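Local coordinates for protein disulfide-isomerase A4 (Rattus norvegicus, PDB 3EC3) that catalyses, in the endoplasmic reticulum, the rearrangement of disulfide bonds in proteins, this fragment being its noncatalytic thioredoxin-like b and b' region, at residues Ser8-Thr13 with His59-Glu64; Leu30-Gly35 with Val71-Leu76; Gly119-Ser124 with Ala172-Glu177; Val136-Ser141 with Val195-Leu200. The protein carries 1 engineered substitution. All coordinates share one frame; numbering follows the deposited sequence.

Overall arrangement
The four contacts form two pairs, one in each of two five-stranded mixed sheets with the strand order 1-3-2-4-5 of the thioredoxin fold. Contact 1 joins strands 9-10 and 57-60, and contact 2 joins strands 28-32 and 75-79; their centres are 9 Å apart, and T60 links them by probable backbone hydrogen bonds to G31 and F33. Contacts 3 and 4 repeat this scheme in the second sheet, also with centres 9 Å apart, where A174 and V138 touch. Between the pairs, centres lie 31 to 38 Å apart without touching. Within each pair the segments interleave along the chain, whereas the pairs follow in series, consistent with two consecutive thioredoxin-like domains, each closing its own sheet.

Contact 1 of 4, residues Ser8-Thr13 with His59-Glu64; sequences SKEILT and HTFSTE
E10 and H59 pair in parallel at the edge of the first thioredoxin-like sheet, where strand 9-10 joins strand 57-60 after the chain has passed through two helices and strand 28-32. The backbone of H59 is gripped at both ends: its N donates to K9 O at 3.0 Å, from well above the carbonyl plane, and its O accepts from I11 N at 2.9 Å, almost straight along the C=O axis. The H59 side chain takes the crowded position between its own N and carbonyl carbon (chi1 64°), and E10 CA sits 3.6 Å above one ring face, offset toward the rim. At the ring edge, S8 OG hydrogen-bonds H59 ND1 at 2.9 Å, either atom being a possible donor, while a water bonds H59 NE2 at 2.8 Å and reaches E10 OE1 weakly. The other carboxylate oxygen, OE2, is bridged by a second water to F61 N. Beyond the strand, T60 OG1 accepts from S62 N in an ST turn that leads into helix 63-69, which S62 caps. A third water ties L12 O to S62 OG and E64 OE1. With partners on both nitrogens, the imidazole is held against rotation, and the carboxylate, with E10 OE1 4.6 Å from H59 NE2, would probably stabilise any positive charge on the ring.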
loop_
_atom_site.group_PDB
_atom_site.type_symbol
_atom_site.label_atom_id
_atom_site.label_comp_id
_atom_site.label_asym_id
_atom_site.label_seq_id
_atom_site.Cartn_x
_atom_site.Cartn_y
_atom_site.Cartn_z
ATOM N N SER A 8 -14.036 8.932 11.938
ATOM C CA SER A 8 -14.538 7.835 11.088
ATOM C C SER A 8 -15.970 8.040 10.537
ATOM O O SER A 8 -16.907 8.484 11.262
ATOM C CB SER A 8 -14.409 6.491 11.836
ATOM O OG SER A 8 -14.983 5.414 11.080
ATOM N N LYS A 9 -16.163 7.721 9.252
ATOM C CA LYS A 9 -17.463 7.940 8.626
ATOM C C LYS A 9 -18.266 6.671 8.524
ATOM O O LYS A 9 -17.724 5.614 8.186
ATOM C CB LYS A 9 -17.246 8.597 7.213
ATOM C CG LYS A 9 -18.438 9.326 6.696
ATOM C CD LYS A 9 -18.052 10.289 5.534
ATOM C CE LYS A 9 -19.210 11.174 5.223
ATOM N NZ LYS A 9 -18.978 12.076 4.073
ATOM N N GLU A 10 -19.578 6.727 8.783
ATOM C CA GLU A 10 -20.370 5.488 8.726
ATOM C C GLU A 10 -20.580 4.961 7.293
ATOM O O GLU A 10 -20.811 5.741 6.343
ATOM C CB GLU A 10 -21.740 5.627 9.449
ATOM C CG GLU A 10 -22.448 4.278 9.687
ATOM C CD GLU A 10 -23.797 4.415 10.465
ATOM O OE1 GLU A 10 -24.149 5.556 10.780
ATOM O OE2 GLU A 10 -24.492 3.406 10.708
ATOM N N ILE A 11 -20.517 3.647 7.156
ATOM C CA ILE A 11 -20.839 2.964 5.917
ATOM C C ILE A 11 -22.245 2.460 6.124
ATOM O O ILE A 11 -22.505 1.818 7.145
ATOM C CB ILE A 11 -19.855 1.792 5.674
ATOM C CG1 ILE A 11 -18.519 2.427 5.194
ATOM C CG2 ILE A 11 -20.498 0.766 4.688
ATOM C CD1 ILE A 11 -17.507 1.503 4.512
ATOM N N LEU A 12 -23.152 2.789 5.208
ATOM C CA LEU A 12 -24.553 2.424 5.343
ATOM C C LEU A 12 -24.867 1.138 4.567
ATOM O O LEU A 12 -25.725 0.363 4.977
ATOM C CB LEU A 12 -25.487 3.562 4.907
ATOM C CG LEU A 12 -25.149 4.922 5.496
ATOM C CD1 LEU A 12 -25.993 5.995 4.807
ATOM C CD2 LEU A 12 -25.302 4.891 7.000
ATOM N N THR A 13 -24.209 0.912 3.435
ATOM C CA THR A 13 -24.620 -0.189 2.584
ATOM C C THR A 13 -23.461 -1.086 2.187
ATOM O O THR A 13 -22.271 -0.702 2.219
ATOM C CB THR A 13 -25.275 0.312 1.285
ATOM O OG1 THR A 13 -24.313 1.060 0.531
ATOM C CG2 THR A 13 -26.530 1.167 1.561
ATOM N N HIS A 59 -16.630 3.115 9.500
ATOM C CA HIS A 59 -17.140 2.167 10.515
ATOM C C HIS A 59 -18.481 1.660 10.129
ATOM O O HIS A 59 -19.165 2.259 9.320
ATOM C CB HIS A 59 -17.188 2.801 11.919
ATOM C CG HIS A 59 -18.131 3.953 12.032
ATOM N ND1 HIS A 59 -17.755 5.247 11.774
ATOM C CD2 HIS A 59 -19.435 4.006 12.395
ATOM C CE1 HIS A 59 -18.782 6.056 11.988
ATOM N NE2 HIS A 59 -19.815 5.327 12.380
ATOM N N THR A 60 -18.858 0.508 10.669
ATOM C CA THR A 60 -20.189 0.020 10.431
ATOM C C THR A 60 -20.696 -0.720 11.661
ATOM O O THR A 60 -19.900 -1.323 12.415
ATOM C CB THR A 60 -20.227 -0.902 9.158
ATOM O OG1 THR A 60 -21.583 -1.243 8.878
ATOM C CG2 THR A 60 -19.436 -2.188 9.373
ATOM N N PHE A 61 -22.000 -0.672 11.864
ATOM C CA PHE A 61 -22.616 -1.469 12.908
ATOM C C PHE A 61 -23.524 -2.550 12.299
ATOM O O PHE A 61 -24.310 -3.170 13.013
ATOM C CB PHE A 61 -23.443 -0.569 13.837
ATOM C CG PHE A 61 -22.739 0.668 14.265
ATOM C CD1 PHE A 61 -23.287 1.922 13.982
ATOM C CD2 PHE A 61 -21.518 0.590 14.938
ATOM C CE1 PHE A 61 -22.637 3.101 14.378
ATOM C CE2 PHE A 61 -20.840 1.776 15.362
ATOM C CZ PHE A 61 -21.396 3.011 15.077
ATOM N N SER A 62 -23.411 -2.760 10.987
ATOM C CA SER A 62 -24.314 -3.652 10.209
ATOM C C SER A 62 -23.911 -5.109 10.317
ATOM O O SER A 62 -22.803 -5.460 9.922
ATOM C CB SER A 62 -24.244 -3.257 8.732
ATOM O OG SER A 62 -24.953 -4.160 7.899
ATOM N N THR A 63 -24.805 -5.960 10.820
ATOM C CA THR A 63 -24.530 -7.398 10.855
ATOM C C THR A 63 -24.486 -7.954 9.438
ATOM O O THR A 63 -23.782 -8.910 9.189
ATOM C CB THR A 63 -25.535 -8.193 11.736
ATOM O OG1 THR A 63 -26.874 -8.008 11.242
ATOM C CG2 THR A 63 -25.459 -7.719 13.169
ATOM N N GLU A 64 -25.216 -7.325 8.515
ATOM C CA GLU A 64 -25.214 -7.701 7.104
ATOM C C GLU A 64 -23.821 -7.522 6.491
ATOM O O GLU A 64 -23.296 -8.407 5.787
ATOM C CB GLU A 64 -26.263 -6.875 6.357
ATOM C CG GLU A 64 -26.017 -6.699 4.844
ATOM C CD GLU A 64 -27.095 -5.825 4.196
ATOM O OE1 GLU A 64 -26.740 -4.809 3.564
ATOM O OE2 GLU A 64 -28.301 -6.130 4.356
HETATM O O HOH W 1 -22.184 6.532 13.248
HETATM O O HOH W 2 -23.890 0.996 10.393
HETATM O O HOH W 3 -25.660 -2.651 5.662
#

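Contact 2 of 4, residues Leu30-Gly35 with Val71-Leu76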
loop_
_atom_site.group_PDB
_atom_site.type_symbol
_atom_site.label_atom_id
_atom_site.label_comp_id
_atom_site.label_asym_id
_atom_site.label_seq_id
_atom_site.Cartn_x
_atom_site.Cartn_y
_atom_site.Cartn_z
ATOM N N LEU A 30 -11.815 -0.215 8.155
ATOM C CA LEU A 30 -13.196 -0.413 8.563
ATOM C C LEU A 30 -13.323 -0.922 9.986
ATOM O O LEU A 30 -12.988 -2.092 10.250
ATOM C CB LEU A 30 -13.863 -1.404 7.647
ATOM C CG LEU A 30 -15.366 -1.526 7.924
ATOM C CD1 LEU A 30 -16.110 -0.230 7.795
ATOM C CD2 LEU A 30 -15.961 -2.573 6.967
ATOM N N GLY A 31 -13.914 -0.111 10.848
ATOM C CA GLY A 31 -14.264 -0.564 12.212
ATOM C C GLY A 31 -15.623 -1.252 12.191
ATOM O O GLY A 31 -16.622 -0.652 11.747
ATOM N N VAL A 32 -15.705 -2.479 12.707
ATOM C CA VAL A 32 -16.993 -3.204 12.686
ATOM C C VAL A 32 -17.412 -3.436 14.129
ATOM O O VAL A 32 -16.798 -4.251 14.822
ATOM C CB VAL A 32 -16.848 -4.577 11.983
ATOM C CG1 VAL A 32 -18.206 -5.360 11.949
ATOM C CG2 VAL A 32 -16.260 -4.419 10.523
ATOM N N PHE A 33 -18.471 -2.772 14.551
ATOM C CA PHE A 33 -18.849 -2.677 15.970
ATOM C C PHE A 33 -20.315 -2.911 16.184
ATOM O O PHE A 33 -21.075 -2.950 15.232
ATOM C CB PHE A 33 -18.339 -1.346 16.549
ATOM C CG PHE A 33 -16.827 -1.287 16.562
ATOM C CD1 PHE A 33 -16.145 -0.501 15.622
ATOM C CD2 PHE A 33 -16.096 -2.112 17.451
ATOM C CE1 PHE A 33 -14.740 -0.476 15.596
ATOM C CE2 PHE A 33 -14.695 -2.114 17.425
ATOM C CZ PHE A 33 -14.012 -1.292 16.484
ATOM N N GLN A 34 -20.720 -3.067 17.433
ATOM C CA GLN A 34 -22.124 -3.385 17.725
ATOM C C GLN A 34 -23.028 -2.155 17.665
ATOM O O GLN A 34 -24.204 -2.246 17.347
ATOM C CB GLN A 34 -22.213 -4.091 19.067
ATOM C CG GLN A 34 -21.293 -5.358 19.110
ATOM C CD GLN A 34 -21.506 -6.167 20.331
ATOM O OE1 GLN A 34 -20.538 -6.569 21.003
ATOM N NE2 GLN A 34 -22.780 -6.380 20.686
ATOM N N GLY A 35 -22.460 -0.989 17.917
ATOM C CA GLY A 35 -23.240 0.234 17.881
ATOM C C GLY A 35 -22.456 1.436 18.341
ATOM O O GLY A 35 -21.290 1.340 18.711
ATOM N N VAL A 71 -16.637 -11.593 9.274
ATOM C CA VAL A 71 -16.082 -11.223 10.594
ATOM C C VAL A 71 -17.189 -11.108 11.626
ATOM O O VAL A 71 -18.331 -10.793 11.277
ATOM C CB VAL A 71 -15.293 -9.865 10.568
ATOM C CG1 VAL A 71 -14.118 -9.898 9.585
ATOM C CG2 VAL A 71 -16.219 -8.662 10.288
ATOM N N SER A 72 -16.884 -11.344 12.896
ATOM C CA SER A 72 -17.881 -11.034 13.933
ATOM C C SER A 72 -17.743 -9.545 14.306
ATOM O O SER A 72 -16.859 -8.840 13.779
ATOM C CB SER A 72 -17.748 -11.947 15.155
ATOM O OG SER A 72 -16.407 -11.956 15.597
ATOM N N LEU A 73 -18.635 -9.042 15.156
ATOM C CA LEU A 73 -18.583 -7.623 15.533
ATOM C C LEU A 73 -17.401 -7.443 16.481
ATOM O O LEU A 73 -16.972 -8.404 17.152
ATOM C CB LEU A 73 -19.931 -7.148 16.146
ATOM C CG LEU A 73 -21.174 -7.263 15.226
ATOM C CD1 LEU A 73 -22.504 -6.967 15.954
ATOM C CD2 LEU A 73 -21.065 -6.422 13.970
ATOM N N GLY A 74 -16.841 -6.246 16.535
ATOM C CA GLY A 74 -15.778 -5.933 17.491
ATOM C C GLY A 74 -14.418 -6.080 16.862
ATOM O O GLY A 74 -13.497 -6.629 17.469
ATOM N N LYS A 75 -14.299 -5.617 15.619
ATOM C CA LYS A 75 -13.085 -5.808 14.852
ATOM C C LYS A 75 -12.661 -4.551 14.080
ATOM O O LYS A 75 -13.484 -3.751 13.627
ATOM C CB LYS A 75 -13.270 -6.950 13.817
ATOM C CG LYS A 75 -13.822 -8.307 14.363
ATOM C CD LYS A 75 -12.790 -9.072 15.116
ATOM C CE LYS A 75 -13.353 -10.381 15.654
ATOM N NZ LYS A 75 -12.538 -10.763 16.839
ATOM N N LEU A 76 -11.363 -4.418 13.860
ATOM C CA LEU A 76 -10.859 -3.458 12.909
ATOM C C LEU A 76 -10.413 -4.280 11.676
ATOM O O LEU A 76 -9.652 -5.247 11.819
ATOM C CB LEU A 76 -9.660 -2.781 13.559
ATOM C CG LEU A 76 -8.926 -1.562 13.005
ATOM C CD1 LEU A 76 -7.427 -1.794 12.880
ATOM C CD2 LEU A 76 -9.604 -0.868 11.805
#
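V32 and K75 form an antiparallel hydrogen-bonded pair, with G31 and L76 as the non-hydrogen-bonded pair beside it, where strands 28-32 and 75-79 adjoin in the first thioredoxin-like sheet. V32 N donates to K75 O at 2.7 Å, nearly straight at 173°. V32 O receives two donors, K75 N at 3.0 Å and G74 N at 2.6 Å, so that two residues face one: a G1 beta bulge. G74 has backbone angles (phi 96°, psi 41°) at which a CB would jam against the preceding carbonyl oxygen.

Among the side chains, V32 CG1 is anti to its backbone N and meets L73 CD2 at 3.7 Å, the two side chains crossing at about a right angle. V71 CG2 flanks the same methyl more loosely. L73 also turns CB and CD1 to Q34 CG, the two side chains crossing at a slant. F33 departs from the other strand at its CB, yet its ring returns to the bulge, with CD2 3.8 Å from G74 CA and CZ 3.8 Å from K75 O. On G31 a CB would collide with F33 CE1, so the glycine makes way for the ring. An alanine at F33 would probably open a gap beside G31 CA and G74 CA and take away one of the rings that Y41 of helix 39-51 packs against. K75 sends its amine away to a salt bridge with D96. Across the G31-L76 pair, L76 CD2 rests 3.9 Å from L30 O.

Contact 3 of 4, residues Gly119-Ser124 with Ala172-Glu177; sequences GHRKTS and AIADEE
H120 and I173 form a parallel pair where edge strand 118-121 lies against strand 170-175 in the second thioredoxin-like sheet. The short segments diverge by 42°, and the joint depends on two backbone bonds around this pair: I173 N to G119 O at 3.0 Å and R121 N to I173 O at 2.9 Å.

Position along the strands puts H120 and I173 on one face; their torsions then decide which atoms touch. I173 places CG1 between its backbone N and carbonyl carbon (chi1 64°), which brings this atom 3.5 Å from G119 O and close to H120 CA. H120 has CG anti to its backbone N, and its ring presents an edge to the neighbouring strand, with CD2 3.6 Å from I173 O. K122 CG lies 3.6 Å above the H120 ring plane, over its centre.

R121 occupies the opposite face together with A172 and A174. Its chain is fully extended from CG to NE, with CG anti to the backbone N (chi1 173°). R121 CB packs on A172 CB at 3.7 Å, and the guanidinium meets A174 CB edge-on and more distantly. Its charge is met beyond this pair of segments, by a salt bridge from NH2 to E182 and a cation-pi contact with Y179. The D175 carboxylate also finds its partner outside the two segments, OD2 accepting from V142 N. Past the paired residues one water bridges the strands: it bonds H120 NE2, donates to R121 O and accepts from D175 N at 2.8 Å.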
loop_
_atom_site.group_PDB
_atom_site.type_symbol
_atom_site.label_atom_id
_atom_site.label_comp_id
_atom_site.label_asym_id
_atom_site.label_seq_id
_atom_site.Cartn_x
_atom_site.Cartn_y
_atom_site.Cartn_z
ATOM N N GLY A 119 2.223 -1.476 -3.880
ATOM C CA GLY A 119 1.272 -0.396 -4.089
ATOM C C GLY A 119 1.744 0.544 -5.166
ATOM O O GLY A 119 2.751 0.281 -5.831
ATOM N N HIS A 120 1.010 1.641 -5.337
ATOM C CA HIS A 120 1.303 2.639 -6.378
ATOM C C HIS A 120 1.780 3.922 -5.689
ATOM O O HIS A 120 1.007 4.587 -4.994
ATOM C CB HIS A 120 0.043 2.944 -7.223
ATOM C CG HIS A 120 0.264 3.966 -8.316
ATOM N ND1 HIS A 120 -0.778 4.497 -9.040
ATOM C CD2 HIS A 120 1.390 4.537 -8.801
ATOM C CE1 HIS A 120 -0.309 5.365 -9.928
ATOM N NE2 HIS A 120 1.011 5.383 -9.826
ATOM N N ARG A 121 3.077 4.198 -5.832
ATOM C CA ARG A 121 3.695 5.410 -5.278
ATOM C C ARG A 121 3.416 6.550 -6.247
ATOM O O ARG A 121 3.700 6.452 -7.435
ATOM C CB ARG A 121 5.202 5.188 -5.082
ATOM C CG ARG A 121 5.987 6.462 -4.659
ATOM C CD ARG A 121 7.445 6.078 -4.691
ATOM N NE ARG A 121 8.362 7.160 -4.328
ATOM C CZ ARG A 121 9.231 7.703 -5.171
ATOM N NH1 ARG A 121 10.064 8.637 -4.746
ATOM N NH2 ARG A 121 9.278 7.299 -6.443
ATOM N N LYS A 122 2.824 7.613 -5.721
ATOM C CA LYS A 122 2.362 8.737 -6.494
ATOM C C LYS A 122 2.968 9.985 -5.891
ATOM O O LYS A 122 3.119 10.064 -4.687
ATOM C CB LYS A 122 0.846 8.832 -6.376
ATOM C CG LYS A 122 0.106 7.756 -7.126
ATOM C CD LYS A 122 -1.358 8.068 -7.221
ATOM C CE LYS A 122 -2.098 7.654 -5.985
ATOM N NZ LYS A 122 -3.520 7.398 -6.354
ATOM N N THR A 123 3.300 10.978 -6.716
ATOM C CA THR A 123 3.719 12.271 -6.160
ATOM C C THR A 123 2.716 12.828 -5.116
ATOM O O THR A 123 3.113 13.534 -4.188
ATOM C CB THR A 123 4.014 13.326 -7.263
ATOM O OG1 THR A 123 2.885 13.453 -8.140
ATOM C CG2 THR A 123 5.250 12.940 -8.065
ATOM N N SER A 124 1.431 12.485 -5.253
ATOM C CA SER A 124 0.418 12.845 -4.255
ATOM C C SER A 124 0.424 12.033 -2.931
ATOM O O SER A 124 -0.146 12.462 -1.929
ATOM C CB SER A 124 -0.980 12.861 -4.885
ATOM O OG SER A 124 -1.374 11.573 -5.322
ATOM N N ALA A 172 7.251 -0.519 -4.563
ATOM C CA ALA A 172 6.123 0.213 -5.152
ATOM C C ALA A 172 6.338 0.314 -6.646
ATOM O O ALA A 172 7.509 0.315 -7.121
ATOM C CB ALA A 172 6.021 1.612 -4.541
ATOM N N ILE A 173 5.247 0.416 -7.402
ATOM C CA ILE A 173 5.388 0.779 -8.813
ATOM C C ILE A 173 5.131 2.296 -8.882
ATOM O O ILE A 173 4.431 2.863 -8.022
ATOM C CB ILE A 173 4.378 -0.005 -9.709
ATOM C CG1 ILE A 173 2.939 0.392 -9.346
ATOM C CG2 ILE A 173 4.687 -1.558 -9.659
ATOM C CD1 ILE A 173 1.893 -0.170 -10.339
ATOM N N ALA A 174 5.702 2.957 -9.881
ATOM C CA ALA A 174 5.603 4.409 -10.000
ATOM C C ALA A 174 5.474 4.757 -11.480
ATOM O O ALA A 174 6.078 4.094 -12.337
ATOM C CB ALA A 174 6.832 5.097 -9.395
ATOM N N ASP A 175 4.649 5.760 -11.784
ATOM C CA ASP A 175 4.494 6.153 -13.178
ATOM C C ASP A 175 5.731 6.932 -13.652
ATOM O O ASP A 175 6.190 7.840 -12.969
ATOM C CB ASP A 175 3.231 6.982 -13.398
ATOM C CG ASP A 175 3.055 7.350 -14.845
ATOM O OD1 ASP A 175 3.298 8.512 -15.195
ATOM O OD2 ASP A 175 2.802 6.453 -15.661
ATOM N N GLU A 176 6.261 6.572 -14.819
ATOM C CA GLU A 176 7.555 7.162 -15.284
ATOM C C GLU A 176 7.473 8.652 -15.614
ATOM O O GLU A 176 8.481 9.372 -15.478
ATOM C CB GLU A 176 8.146 6.383 -16.466
ATOM C CG GLU A 176 7.205 6.238 -17.635
ATOM C CD GLU A 176 7.709 5.271 -18.704
ATOM O OE1 GLU A 176 8.863 4.799 -18.613
ATOM O OE2 GLU A 176 6.952 5.009 -19.665
ATOM N N GLU A 177 6.293 9.095 -16.045
ATOM C CA GLU A 177 5.991 10.512 -16.353
ATOM C C GLU A 177 5.785 11.312 -15.067
ATOM O O GLU A 177 6.386 12.380 -14.891
ATOM C CB GLU A 177 4.722 10.642 -17.212
ATOM C CG GLU A 177 4.920 10.469 -18.710
ATOM C CD GLU A 177 3.942 11.313 -19.567
ATOM O OE1 GLU A 177 3.454 12.371 -19.096
ATOM O OE2 GLU A 177 3.669 10.916 -20.727
HETATM O O HOH W 4 3.133 7.316 -10.020
#

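Contact 4 of 4, residues Val136-Ser141 with Val195-Leu200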
loop_
_atom_site.group_PDB
_atom_site.type_symbol
_atom_site.label_atom_id
_atom_site.label_comp_id
_atom_site.label_asym_id
_atom_site.label_seq_id
_atom_site.Cartn_x
_atom_site.Cartn_y
_atom_site.Cartn_z
ATOM N N VAL A 136 12.070 0.162 -2.757
ATOM C CA VAL A 136 12.397 -0.296 -4.109
ATOM C C VAL A 136 11.302 0.269 -5.014
ATOM O O VAL A 136 10.148 -0.002 -4.777
ATOM C CB VAL A 136 12.460 -1.843 -4.193
ATOM C CG1 VAL A 136 12.788 -2.318 -5.661
ATOM C CG2 VAL A 136 13.483 -2.409 -3.196
ATOM N N VAL A 137 11.652 1.089 -6.010
ATOM C CA VAL A 137 10.669 1.661 -6.939
ATOM C C VAL A 137 10.818 1.119 -8.351
ATOM O O VAL A 137 11.918 1.117 -8.888
ATOM C CB VAL A 137 10.779 3.197 -7.019
ATOM C CG1 VAL A 137 9.593 3.756 -7.913
ATOM C CG2 VAL A 137 10.732 3.818 -5.595
ATOM N N VAL A 138 9.710 0.666 -8.951
ATOM C CA VAL A 138 9.703 0.195 -10.335
ATOM C C VAL A 138 8.886 1.178 -11.197
ATOM O O VAL A 138 7.683 1.391 -10.975
ATOM C CB VAL A 138 9.214 -1.279 -10.459
ATOM C CG1 VAL A 138 9.092 -1.720 -11.925
ATOM C CG2 VAL A 138 10.163 -2.234 -9.682
ATOM N N TYR A 139 9.565 1.776 -12.181
ATOM C CA TYR A 139 8.982 2.835 -12.996
ATOM C C TYR A 139 8.519 2.339 -14.373
ATOM O O TYR A 139 9.275 1.687 -15.104
ATOM C CB TYR A 139 10.016 3.940 -13.247
ATOM C CG TYR A 139 10.610 4.582 -12.012
ATOM C CD1 TYR A 139 11.788 4.101 -11.460
ATOM C CD2 TYR A 139 10.018 5.697 -11.423
ATOM C CE1 TYR A 139 12.364 4.701 -10.334
ATOM C CE2 TYR A 139 10.589 6.302 -10.277
ATOM C CZ TYR A 139 11.758 5.785 -9.750
ATOM O OH TYR A 139 12.349 6.348 -8.635
ATOM N N TYR A 140 7.304 2.701 -14.733
ATOM C CA TYR A 140 6.761 2.408 -16.053
ATOM C C TYR A 140 5.486 3.196 -16.298
ATOM O O TYR A 140 5.163 4.093 -15.547
ATOM C CB TYR A 140 6.554 0.894 -16.300
ATOM C CG TYR A 140 5.574 0.167 -15.383
ATOM C CD1 TYR A 140 5.984 -0.303 -14.127
ATOM C CD2 TYR A 140 4.269 -0.110 -15.806
ATOM C CE1 TYR A 140 5.114 -1.015 -13.308
ATOM C CE2 TYR A 140 3.369 -0.816 -14.985
ATOM C CZ TYR A 140 3.818 -1.263 -13.734
ATOM O OH TYR A 140 2.977 -1.967 -12.935
ATOM N N SER A 141 4.759 2.865 -17.360
ATOM C CA SER A 141 3.489 3.540 -17.621
ATOM C C SER A 141 2.387 2.900 -16.792
ATOM O O SER A 141 1.920 1.801 -17.115
ATOM C CB SER A 141 3.163 3.510 -19.134
ATOM O OG SER A 141 1.884 4.052 -19.381
ATOM N N VAL A 195 10.651 -0.407 -18.757
ATOM C CA VAL A 195 10.525 -0.562 -17.299
ATOM C C VAL A 195 11.883 -0.378 -16.655
ATOM O O VAL A 195 12.857 -0.955 -17.106
ATOM C CB VAL A 195 9.963 -1.953 -16.913
ATOM C CG1 VAL A 195 9.708 -2.015 -15.411
ATOM C CG2 VAL A 195 8.656 -2.251 -17.687
ATOM N N ASN A 196 11.947 0.420 -15.598
ATOM C CA ASN A 196 13.219 0.722 -14.930
ATOM C C ASN A 196 13.056 0.634 -13.427
ATOM O O ASN A 196 11.919 0.636 -12.939
ATOM C CB ASN A 196 13.672 2.122 -15.328
ATOM C CG ASN A 196 14.203 2.168 -16.737
ATOM O OD1 ASN A 196 15.318 1.724 -16.992
ATOM N ND2 ASN A 196 13.409 2.693 -17.662
ATOM N N ALA A 197 14.167 0.531 -12.686
ATOM C CA ALA A 197 14.052 0.346 -11.226
ATOM C C ALA A 197 15.138 1.094 -10.466
ATOM O O ALA A 197 16.259 1.246 -10.956
ATOM C CB ALA A 197 14.061 -1.148 -10.863
ATOM N N ALA A 198 14.770 1.580 -9.284
ATOM C CA ALA A 198 15.706 2.222 -8.370
ATOM C C ALA A 198 15.470 1.786 -6.916
ATOM O O ALA A 198 14.394 1.269 -6.558
ATOM C CB ALA A 198 15.642 3.759 -8.525
ATOM N N ILE A 199 16.482 1.991 -6.082
ATOM C CA ILE A 199 16.332 1.842 -4.657
ATOM C C ILE A 199 16.675 3.150 -3.955
ATOM O O ILE A 199 17.731 3.725 -4.197
ATOM C CB ILE A 199 17.228 0.695 -4.108
ATOM C CG1 ILE A 199 16.842 -0.626 -4.787
ATOM C CG2 ILE A 199 17.133 0.647 -2.544
ATOM C CD1 ILE A 199 17.569 -1.843 -4.345
ATOM N N LEU A 200 15.787 3.606 -3.076
ATOM C CA LEU A 200 16.108 4.714 -2.171
ATOM C C LEU A 200 16.492 4.150 -0.784
ATOM O O LEU A 200 15.704 3.410 -0.180
ATOM C CB LEU A 200 14.909 5.674 -2.039
ATOM C CG LEU A 200 14.006 6.045 -3.230
ATOM C CD1 LEU A 200 13.178 7.291 -2.921
ATOM C CD2 LEU A 200 14.805 6.237 -4.518
#
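V137 with A198 and Y139 with N196 are the hydrogen-bonded pairs of an antiparallel junction between the central strand 135-140 and strand 196-200 of the second thioredoxin-like sheet. Four backbone bonds join them: V137 N to A198 O and A198 N to V137 O, Y139 N to N196 O at 2.7 Å and N196 N to Y139 O at 3.0 Å. Between them come CA-H...O contacts, the shortest from A197 CA to V137 O at 3.3 Å.

On the face of V136, V138, A197 and I199 the contacts are apolar. V136 and I199 lie side by side, with CG2 and CG1 4.1 Å apart; the V138 and V195 side chains cross at a slant, CG1 to CG1 3.6 Å. V195 CG2 also touches CB of Y140, a residue whose ring meets W155 and whose hydroxyl bonds T152 O. Helix 216-227 covers A197 and I199 on this face.

On the other face the Y139 ring has V137 CG1 3.5 Å above its plane, toward the rim, and A198 CB in plane at its edge, 3.9 Å from CE1. An alanine at Y139 would probably leave V137 CG1 without the ring face over it, A198 CB without the ring edge beside it, and E182 without its hydroxyl partner. E182 also pairs with R121, so a phenol and a guanidinium together would be expected to keep its carboxylate ionised.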